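Local atomic coordinates of SAM dependent methyltransferase (Aquifex aeolicus, PDB entry 3DH0), a protein that binds S-adenosylmethionine and probably acts as a methyltransferase that uses it as methyl donor. Residues D108-F114 with Y138-W144; G172-R177 with V188-V193. Numbering follows the deposited sequence.

Contact 1. Residues D108-F114 with Y138-W144. With SAM (S-adenosylmethionine), chain C.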
loop_
_atom_site.group_PDB
_atom_site.type_symbol
_atom_site.label_atom_id
_atom_site.label_comp_id
_atom_site.label_asym_id
_atom_site.label_seq_id
_atom_site.Cartn_x
_atom_site.Cartn_y
_atom_site.Cartn_z
ATOM N N ASP A 108 2.643 12.553 0.607
ATOM C CA ASP A 108 3.743 12.535 1.562
ATOM C C ASP A 108 4.162 11.113 1.924
ATOM O O ASP A 108 5.342 10.814 2.130
ATOM C CB ASP A 108 3.307 13.286 2.826
ATOM C CG ASP A 108 2.846 14.701 2.531
ATOM O OD1 ASP A 108 3.677 15.509 2.057
ATOM O OD2 ASP A 108 1.657 15.004 2.770
ATOM N N PHE A 109 3.167 10.240 1.985
ATOM C CA PHE A 109 3.369 8.849 2.343
ATOM C C PHE A 109 2.743 7.925 1.300
ATOM O O PHE A 109 1.621 8.147 0.859
ATOM C CB PHE A 109 2.714 8.602 3.704
ATOM C CG PHE A 109 3.252 7.419 4.427
ATOM C CD1 PHE A 109 4.289 7.568 5.337
ATOM C CD2 PHE A 109 2.737 6.149 4.188
ATOM C CE1 PHE A 109 4.817 6.464 6.014
ATOM C CE2 PHE A 109 3.246 5.036 4.850
ATOM C CZ PHE A 109 4.297 5.192 5.770
ATOM N N ILE A 110 3.476 6.896 0.903
ATOM C CA ILE A 110 2.971 5.923 -0.051
ATOM C C ILE A 110 3.006 4.556 0.630
ATOM O O ILE A 110 4.059 4.058 1.005
ATOM C CB ILE A 110 3.824 5.874 -1.324
ATOM C CG1 ILE A 110 3.908 7.259 -1.963
ATOM C CG2 ILE A 110 3.203 4.905 -2.331
ATOM C CD1 ILE A 110 5.051 7.393 -2.964
ATOM N N PHE A 111 1.840 3.957 0.795
ATOM C CA PHE A 111 1.710 2.665 1.452
ATOM C C PHE A 111 1.276 1.620 0.440
ATOM O O PHE A 111 0.220 1.746 -0.183
ATOM C CB PHE A 111 0.671 2.788 2.563
ATOM C CG PHE A 111 0.366 1.514 3.268
ATOM C CD1 PHE A 111 1.361 0.815 3.936
ATOM C CD2 PHE A 111 -0.942 1.043 3.319
ATOM C CE1 PHE A 111 1.063 -0.335 4.654
ATOM C CE2 PHE A 111 -1.262 -0.100 4.028
ATOM C CZ PHE A 111 -0.255 -0.795 4.704
ATOM N N MET A 112 2.093 0.592 0.267
ATOM C CA MET A 112 1.776 -0.467 -0.676
ATOM C C MET A 112 1.710 -1.811 0.057
ATOM O O MET A 112 2.724 -2.481 0.220
ATOM C CB MET A 112 2.840 -0.501 -1.772
ATOM C CG MET A 112 2.269 -0.666 -3.162
ATOM S SD MET A 112 3.522 -0.697 -4.440
ATOM C CE MET A 112 4.232 0.883 -4.271
ATOM N N ALA A 113 0.519 -2.201 0.501
ATOM C CA ALA A 113 0.366 -3.458 1.235
ATOM C C ALA A 113 -0.065 -4.659 0.396
ATOM O O ALA A 113 -1.206 -4.746 -0.047
ATOM C CB ALA A 113 -0.602 -3.268 2.397
ATOM N N PHE A 114 0.862 -5.594 0.217
ATOM C CA PHE A 114 0.632 -6.811 -0.559
ATOM C C PHE A 114 0.214 -6.562 -2.003
ATOM O O PHE A 114 -0.466 -7.392 -2.607
ATOM C CB PHE A 114 -0.433 -7.686 0.114
ATOM C CG PHE A 114 -0.105 -8.056 1.527
ATOM C CD1 PHE A 114 -0.760 -7.435 2.591
ATOM C CD2 PHE A 114 0.866 -9.018 1.797
ATOM C CE1 PHE A 114 -0.459 -7.764 3.895
ATOM C CE2 PHE A 114 1.177 -9.359 3.098
ATOM C CZ PHE A 114 0.513 -8.732 4.159
ATOM N N TYR A 138 7.807 9.430 1.668
ATOM C CA TYR A 138 8.270 8.134 2.185
ATOM C C TYR A 138 7.480 7.020 1.495
ATOM O O TYR A 138 6.289 7.162 1.241
ATOM C CB TYR A 138 8.026 7.994 3.693
ATOM C CG TYR A 138 8.456 9.149 4.571
ATOM C CD1 TYR A 138 7.732 10.345 4.587
ATOM C CD2 TYR A 138 9.532 9.014 5.458
ATOM C CE1 TYR A 138 8.057 11.372 5.469
ATOM C CE2 TYR A 138 9.869 10.038 6.351
ATOM C CZ TYR A 138 9.121 11.213 6.353
ATOM O OH TYR A 138 9.397 12.211 7.273
ATOM N N LEU A 139 8.145 5.912 1.205
ATOM C CA LEU A 139 7.492 4.775 0.570
ATOM C C LEU A 139 7.504 3.542 1.496
ATOM O O LEU A 139 8.567 3.052 1.876
ATOM C CB LEU A 139 8.198 4.455 -0.745
ATOM C CG LEU A 139 7.870 3.142 -1.457
ATOM C CD1 LEU A 139 6.377 2.947 -1.584
ATOM C CD2 LEU A 139 8.509 3.169 -2.812
ATOM N N ALA A 140 6.323 3.047 1.861
ATOM C CA ALA A 140 6.228 1.880 2.734
ATOM C C ALA A 140 5.654 0.673 2.003
ATOM O O ALA A 140 4.453 0.587 1.785
ATOM C CB ALA A 140 5.371 2.206 3.935
ATOM N N ILE A 141 6.515 -0.268 1.650
ATOM C CA ILE A 141 6.081 -1.461 0.934
ATOM C C ILE A 141 6.092 -2.703 1.827
ATOM O O ILE A 141 7.130 -3.086 2.358
ATOM C CB ILE A 141 6.986 -1.694 -0.301
ATOM C CG1 ILE A 141 6.953 -0.451 -1.189
ATOM C CG2 ILE A 141 6.537 -2.921 -1.061
ATOM C CD1 ILE A 141 7.799 -0.547 -2.412
ATOM N N ILE A 142 4.931 -3.332 1.983
ATOM C CA ILE A 142 4.807 -4.528 2.819
ATOM C C ILE A 142 4.317 -5.751 2.040
ATOM O O ILE A 142 3.270 -5.695 1.395
ATOM C CB ILE A 142 3.834 -4.273 4.008
ATOM C CG1 ILE A 142 4.406 -3.189 4.924
ATOM C CG2 ILE A 142 3.603 -5.558 4.793
ATOM C CD1 ILE A 142 3.590 -2.934 6.179
ATOM N N ASP A 143 5.062 -6.853 2.101
ATOM C CA ASP A 143 4.643 -8.061 1.394
ATOM C C ASP A 143 5.057 -9.400 2.016
ATOM O O ASP A 143 5.878 -9.443 2.925
ATOM C CB ASP A 143 5.112 -8.014 -0.062
ATOM C CG ASP A 143 4.028 -8.472 -1.022
ATOM O OD1 ASP A 143 3.365 -9.491 -0.716
ATOM O OD2 ASP A 143 3.832 -7.816 -2.071
ATOM N N TRP A 144 4.481 -10.492 1.511
ATOM C CA TRP A 144 4.775 -11.842 2.010
ATOM C C TRP A 144 6.208 -12.240 1.738
ATOM O O TRP A 144 6.810 -11.762 0.773
ATOM C CB TRP A 144 3.898 -12.901 1.343
ATOM C CG TRP A 144 2.436 -12.707 1.473
ATOM C CD1 TRP A 144 1.592 -12.198 0.531
ATOM C CD2 TRP A 144 1.628 -13.058 2.599
ATOM N NE1 TRP A 144 0.300 -12.214 1.002
ATOM C CE2 TRP A 144 0.295 -12.738 2.267
ATOM C CE3 TRP A 144 1.899 -13.615 3.852
ATOM C CZ2 TRP A 144 -0.767 -12.963 3.155
ATOM C CZ3 TRP A 144 0.847 -13.834 4.731
ATOM C CH2 TRP A 144 -0.466 -13.511 4.378
HETATM N N SAM C . -3.877 -4.132 0.338
HETATM C CA SAM C . -5.222 -4.766 0.490
HETATM C C SAM C . -5.485 -5.110 1.938
HETATM O O SAM C . -4.616 -4.853 2.771
HETATM O OXT SAM C . -6.614 -5.650 2.178
HETATM C CB SAM C . -5.294 -6.032 -0.358
HETATM C CG SAM C . -4.719 -5.756 -1.688
HETATM S SD SAM C . -4.641 -7.058 -2.948
HETATM C CE SAM C . -3.383 -8.159 -2.297
HETATM C "C5'" SAM C . -3.886 -6.191 -4.242
HETATM C "C4'" SAM C . -4.767 -5.199 -4.973
HETATM O "O4'" SAM C . -3.899 -4.581 -5.916
HETATM C "C3'" SAM C . -5.817 -5.870 -5.880
HETATM O "O3'" SAM C . -7.099 -5.550 -5.266
HETATM C "C2'" SAM C . -5.731 -5.165 -7.220
HETATM O "O2'" SAM C . -6.922 -4.770 -7.867
HETATM C "C1'" SAM C . -4.680 -4.055 -6.908
HETATM N N9 SAM C . -3.766 -3.682 -7.970
HETATM C C8 SAM C . -3.041 -4.466 -8.846
HETATM N N7 SAM C . -2.304 -3.776 -9.659
HETATM C C5 SAM C . -2.552 -2.450 -9.310
HETATM C C6 SAM C . -2.055 -1.210 -9.807
HETATM N N6 SAM C . -1.167 -1.154 -10.824
HETATM N N1 SAM C . -2.509 -0.035 -9.222
HETATM C C2 SAM C . -3.400 -0.138 -8.207
HETATM N N3 SAM C . -3.921 -1.246 -7.670
HETATM C C4 SAM C . -3.452 -2.376 -8.268
HETATM O O HOH W 1 3.414 -4.684 -1.732
#
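Two neighbouring parallel strands in the middle of the Rossmann-like methyltransferase sheet make this contact, their axes 9° apart and 4.7 Å at closest approach. Six backbone hydrogen bonds join them, from Tyr-138 N to Asp-108 O (2.9 Å) through Ala-140 N to Ile-110 O (2.6 Å) to Phe-114 N to Ile-142 O (2.7 Å). Phe-109, Phe-111 and Ile-142 share one face with Ala-140, whose small CB lies 3.7 Å from Phe-109 CE2; Ile-110, Met-112, Leu-139 and Ile-141 pack on the other. The carboxyl end of 108-114 reaches the cofactor: SAM N donates to Ala-113 O at 2.8 Å, and Phe-114 O is 3.0 Å from SAM CE, the methyl carbon. There Phe-114 lies obliquely beside Trp-144, with CD2 of Phe-114 3.3 Å from NE1 of Trp-144. Strand 40-43 pairs with the other edge of 108-114, helix 26-33 covers the phenylalanine face through Phe-33 and Val-29, and side chains of strand 185-191 meet Tyr-138 and Ile-141.

Contact 2. Residues G172-R177 with V188-V193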
loop_
_atom_site.group_PDB
_atom_site.type_symbol
_atom_site.label_atom_id
_atom_site.label_comp_id
_atom_site.label_asym_id
_atom_site.label_seq_id
_atom_site.Cartn_x
_atom_site.Cartn_y
_atom_site.Cartn_z
ATOM N N GLY A 172 15.317 4.184 -8.966
ATOM C CA GLY A 172 15.882 5.349 -8.318
ATOM C C GLY A 172 15.534 5.528 -6.851
ATOM O O GLY A 172 16.241 6.242 -6.155
ATOM N N ILE A 173 14.466 4.905 -6.365
ATOM C CA ILE A 173 14.107 5.061 -4.953
ATOM C C ILE A 173 15.195 4.510 -4.026
ATOM O O ILE A 173 15.717 3.410 -4.250
ATOM C CB ILE A 173 12.795 4.337 -4.590
ATOM C CG1 ILE A 173 11.650 4.813 -5.483
ATOM C CG2 ILE A 173 12.463 4.586 -3.130
ATOM C CD1 ILE A 173 11.526 4.017 -6.762
ATOM N N ARG A 174 15.518 5.273 -2.980
ATOM C CA ARG A 174 16.543 4.873 -2.021
ATOM C C ARG A 174 15.966 4.110 -0.830
ATOM O O ARG A 174 15.124 4.626 -0.095
ATOM C CB ARG A 174 17.305 6.103 -1.525
ATOM C CG ARG A 174 16.413 7.227 -1.019
ATOM C CD ARG A 174 17.181 8.554 -0.894
ATOM N NE ARG A 174 16.286 9.714 -1.012
ATOM C CZ ARG A 174 16.685 10.988 -1.008
ATOM N NH1 ARG A 174 17.983 11.273 -0.888
ATOM N NH2 ARG A 174 15.788 11.977 -1.126
ATOM N N VAL A 175 16.440 2.878 -0.646
ATOM C CA VAL A 175 15.988 2.027 0.453
ATOM C C VAL A 175 16.873 2.207 1.670
ATOM O O VAL A 175 18.092 2.106 1.574
ATOM C CB VAL A 175 16.026 0.531 0.081
ATOM C CG1 VAL A 175 15.417 -0.288 1.215
ATOM C CG2 VAL A 175 15.294 0.292 -1.236
ATOM N N GLY A 176 16.253 2.456 2.818
ATOM C CA GLY A 176 17.004 2.643 4.050
ATOM C C GLY A 176 16.885 1.496 5.043
ATOM O O GLY A 176 17.825 1.202 5.776
ATOM N N ARG A 177 15.732 0.839 5.057
ATOM C CA ARG A 177 15.489 -0.260 5.973
ATOM C C ARG A 177 14.751 -1.411 5.312
ATOM O O ARG A 177 13.994 -1.223 4.369
ATOM C CB ARG A 177 14.653 0.225 7.156
ATOM C CG ARG A 177 15.434 0.647 8.375
ATOM C CD ARG A 177 14.600 1.570 9.262
ATOM N NE ARG A 177 13.228 1.090 9.411
ATOM C CZ ARG A 177 12.227 1.797 9.938
ATOM N NH1 ARG A 177 12.434 3.035 10.379
ATOM N NH2 ARG A 177 11.008 1.266 10.016
ATOM N N VAL A 188 9.701 -2.708 3.746
ATOM C CA VAL A 188 10.821 -1.937 3.245
ATOM C C VAL A 188 10.538 -0.453 3.402
ATOM O O VAL A 188 9.447 0.024 3.120
ATOM C CB VAL A 188 11.149 -2.297 1.774
ATOM C CG1 VAL A 188 9.901 -2.717 1.054
ATOM C CG2 VAL A 188 11.804 -1.119 1.082
ATOM N N TYR A 189 11.545 0.253 3.884
ATOM C CA TYR A 189 11.487 1.677 4.143
ATOM C C TYR A 189 12.248 2.351 3.023
ATOM O O TYR A 189 13.434 2.093 2.833
ATOM C CB TYR A 189 12.176 1.931 5.480
ATOM C CG TYR A 189 11.967 3.277 6.130
ATOM C CD1 TYR A 189 12.790 4.371 5.827
ATOM C CD2 TYR A 189 11.024 3.423 7.139
ATOM C CE1 TYR A 189 12.675 5.572 6.539
ATOM C CE2 TYR A 189 10.903 4.607 7.847
ATOM C CZ TYR A 189 11.726 5.674 7.555
ATOM O OH TYR A 189 11.593 6.827 8.312
ATOM N N ALA A 190 11.573 3.209 2.272
ATOM C CA ALA A 190 12.234 3.895 1.178
ATOM C C ALA A 190 11.782 5.333 1.089
ATOM O O ALA A 190 10.642 5.665 1.415
ATOM C CB ALA A 190 11.956 3.179 -0.123
ATOM N N MET A 191 12.691 6.193 0.650
ATOM C CA MET A 191 12.392 7.612 0.503
ATOM C C MET A 191 12.558 8.016 -0.959
ATOM O O MET A 191 13.531 7.640 -1.624
ATOM C CB MET A 191 13.307 8.449 1.413
ATOM C CG MET A 191 13.009 9.934 1.398
ATOM S SD MET A 191 13.967 10.876 2.625
ATOM C CE MET A 191 12.675 11.243 3.832
ATOM N N ILE A 192 11.593 8.774 -1.460
ATOM C CA ILE A 192 11.644 9.222 -2.836
ATOM C C ILE A 192 12.530 10.443 -3.026
ATOM O O ILE A 192 12.420 11.441 -2.298
ATOM C CB ILE A 192 10.235 9.479 -3.355
ATOM C CG1 ILE A 192 9.655 8.138 -3.811
ATOM C CG2 ILE A 192 10.242 10.552 -4.449
ATOM C CD1 ILE A 192 8.318 8.228 -4.488
ATOM N N VAL A 193 13.417 10.330 -4.015
ATOM C CA VAL A 193 14.385 11.365 -4.346
ATOM C C VAL A 193 13.845 12.368 -5.363
ATOM O O VAL A 193 13.551 13.511 -4.949
ATOM C CB VAL A 193 15.690 10.733 -4.921
ATOM C CG1 VAL A 193 16.786 11.805 -5.047
ATOM C CG2 VAL A 193 16.155 9.570 -4.034
#
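A classic beta bulge interrupts this antiparallel pairing: Gly-176 and Arg-177 both face Tyr-189, so the register slips by one residue after the Val-175 and Ala-190 pair. Tyr-189 O accepts from Gly-176 N at 2.8 Å and weakly from Arg-177 N at 3.4 Å, while Tyr-189 N returns a bond to Arg-177 O at 2.9 Å. Before the bulge, Met-191 N donates to Arg-174 O at 3.0 Å, but the reciprocal bond from Arg-174 N to Met-191 O is weak, at 3.4 Å. The short strand axes, 4.6 Å apart at closest approach, run at 136°, short of 180°.

On one face the guanidinium of Arg-177 lies flat on the Tyr-189 ring, centres 4.1 Å apart and planes at 30°; the same arginine makes a cation-pi contact with Phe-33. The Arg-174 guanidinium also has an apolar neighbour, Val-193, whose CG2 is 3.0 Å from NE of Arg-174. The opposite face is aliphatic: Ile-173 CG2 touches Ala-190 CB at 3.4 Å, Val-175 CG1 meets Val-188 CG2 at 3.7 Å, and Leu-168 of helix 161-170 covers this group. Gly-172 (phi 94°), just past that helix, closes it with a Schellman motif and turns the chain into the strand. The arrangement is the C-terminal beta hairpin of the class I methyltransferase fold, whose last strand, 185-191, inserts antiparallel between 137-144 and edge strand 174-181 of an otherwise parallel sheet.

In the fold
Contact 1 is buried near the centre of the chain, whereas contact 2 is partly exposed at the sheet margin, with their centres about 11 Å apart. They are joined in one sheet because strand 137-144 borders strand 185-191: Leu-139 N lies 2.5 Å from Ala-190 O and Val-188 N 2.9 Å from Ile-141 O, both probable hydrogen bonds. Packing continues across the boundary, with Ile-110 CD1 3.7 Å from Ile-192 CD1. Regular parallel pairing and a largely apolar interior mark contact 1, which meets the cofactor directly; contact 2 has antiparallel, bulged pairing and exposes arginine on one face, and the nearest atoms of its Val-188 side chain and SAM are about 14 Å apart.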